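Local coordinates for chitin-binding type-4 domain-containing protein (Photorhabdus laumondii subsp. laumondii, PDB 6T5Z) that acts as a copper-dependent lytic polysaccharide monooxygenase of family AA10, probably cleaving chitin by oxidation, at residues G103-P106 / N107-L110. Residues are numbered along the deposited sequence; the frame is centred on the assembly and turned at random.
Sequences GWDP and NKPL
W104 meets L110 through CZ3 of its six-membered ring. This atom of W104 lies 3.8 Å from the methyl CD2 of L110, and the approach is oblique. CG of W104 sits between the backbone N and the carbonyl carbon (chi1 77°), which brings the indole back over its own chain. One face of the ring lies under the backbone N of P106, offset toward the rim. NE1 is hydrogen-bonded to the carbonyl O of Y147, and Y147 and H148 also meet the ring.

D105 carries the polar part of the contact. Its backbone O accepts the N-H of K108 at 3.2 Å, the bond that closes the turn. Its carboxylate OD1 takes the N-H of N107 at 3.0 Å, close to straight (160°), though the donor comes in from above the carboxylate plane. With CG anti to the backbone N (chi1 -170°), the carboxylate reaches this N-H and lies beside the K108 chain. OD1 of D105 also receives a hydrogen bond from a water at 2.6 Å. The same water accepts from ND2 of N107 at 2.8 Å, so it bridges two side chains whose flat ends stand nearly perpendicular. ND2 has a second partner in E67. OD2 of D105 lies 3.4 Å from CG of K108, against the aliphatic part of the lysine. NZ of K108 is 5.5 Å from OD2 of D105, so any attraction is probably loose.

P106 fills the second position of the turn, where its ring-restricted phi suits the geometry. Its carbonyl O is hydrogen-bonded to NE2 of Q65.

The arrangement is a type I beta turn from D105 to K108 with an Asx turn at its start. It shapes the surface loop joining strands 92-99 and 121-126 of the AA10 beta-sandwich, away from the copper site.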
loop_
_atom_site.group_PDB
_atom_site.type_symbol
_atom_site.label_atom_id
_atom_site.label_comp_id
_atom_site.label_asym_id
_atom_site.label_seq_id
_atom_site.Cartn_x
_atom_site.Cartn_y
_atom_site.Cartn_z
ATOM N N GLY A 103 10.059 13.003 8.362
ATOM C CA GLY A 103 11.456 13.143 8.030
ATOM C C GLY A 103 12.038 12.046 7.170
ATOM O O GLY A 103 13.262 12.014 6.992
ATOM N N TRP A 104 11.215 11.159 6.609
ATOM C CA TRP A 104 11.734 10.213 5.628
ATOM C C TRP A 104 12.262 10.963 4.402
ATOM O O TRP A 104 12.031 12.157 4.222
ATOM C CB TRP A 104 10.655 9.203 5.223
ATOM C CG TRP A 104 9.604 9.725 4.259
ATOM C CD1 TRP A 104 8.684 10.713 4.492
ATOM C CD2 TRP A 104 9.377 9.278 2.914
ATOM N NE1 TRP A 104 7.896 10.896 3.378
ATOM C CE2 TRP A 104 8.300 10.024 2.400
ATOM C CE3 TRP A 104 9.976 8.307 2.103
ATOM C CZ2 TRP A 104 7.816 9.835 1.106
ATOM C CZ3 TRP A 104 9.495 8.115 0.826
ATOM C CH2 TRP A 104 8.426 8.877 0.337
ATOM N N ASP A 105 12.986 10.235 3.552
ATOM C CA ASP A 105 13.634 10.831 2.388
ATOM C C ASP A 105 12.914 10.380 1.126
ATOM O O ASP A 105 13.075 9.229 0.695
ATOM C CB ASP A 105 15.112 10.440 2.338
ATOM C CG ASP A 105 15.891 11.213 1.291
ATOM O OD1 ASP A 105 15.277 11.717 0.330
ATOM O OD2 ASP A 105 17.128 11.312 1.425
ATOM N N PRO A 106 12.129 11.251 0.489
ATOM C CA PRO A 106 11.339 10.840 -0.682
ATOM C C PRO A 106 12.167 10.542 -1.916
ATOM O O PRO A 106 11.606 10.131 -2.937
ATOM C CB PRO A 106 10.425 12.051 -0.917
ATOM C CG PRO A 106 11.180 13.197 -0.331
ATOM C CD PRO A 106 11.882 12.652 0.868
ATOM N N ASN A 107 13.479 10.749 -1.865
ATOM C CA ASN A 107 14.369 10.487 -2.984
ATOM C C ASN A 107 15.287 9.298 -2.727
ATOM O O ASN A 107 16.298 9.141 -3.418
ATOM C CB ASN A 107 15.182 11.745 -3.288
ATOM C CG ASN A 107 14.319 12.870 -3.828
ATOM O OD1 ASN A 107 13.650 12.708 -4.852
ATOM N ND2 ASN A 107 14.317 14.015 -3.137
ATOM N N LYS A 108 14.961 8.468 -1.744
ATOM C CA LYS A 108 15.692 7.257 -1.410
ATOM C C LYS A 108 14.723 6.087 -1.374
ATOM O O LYS A 108 13.521 6.276 -1.166
ATOM C CB LYS A 108 16.405 7.392 -0.055
ATOM C CG LYS A 108 17.606 8.316 -0.085
ATOM C CD LYS A 108 18.575 7.872 -1.168
ATOM C CE LYS A 108 19.888 8.641 -1.101
ATOM N NZ LYS A 108 20.332 9.078 -2.453
ATOM N N PRO A 109 15.216 4.864 -1.557
ATOM C CA PRO A 109 14.313 3.711 -1.620
ATOM C C PRO A 109 13.489 3.533 -0.351
ATOM O O PRO A 109 13.902 3.897 0.755
ATOM C CB PRO A 109 15.265 2.528 -1.827
ATOM C CG PRO A 109 16.478 3.142 -2.477
ATOM C CD PRO A 109 16.614 4.492 -1.841
ATOM N N LEU A 110 12.304 2.956 -0.533
ATOM C CA LEU A 110 11.470 2.574 0.595
ATOM C C LEU A 110 12.092 1.386 1.314
ATOM O O LEU A 110 12.417 0.371 0.696
ATOM C CB LEU A 110 10.065 2.220 0.131
ATOM C CG LEU A 110 9.232 3.334 -0.502
ATOM C CD1 LEU A 110 7.922 2.759 -1.060
ATOM C CD2 LEU A 110 8.948 4.416 0.537
HETATM O O HOH W 1 15.483 14.111 -0.621
#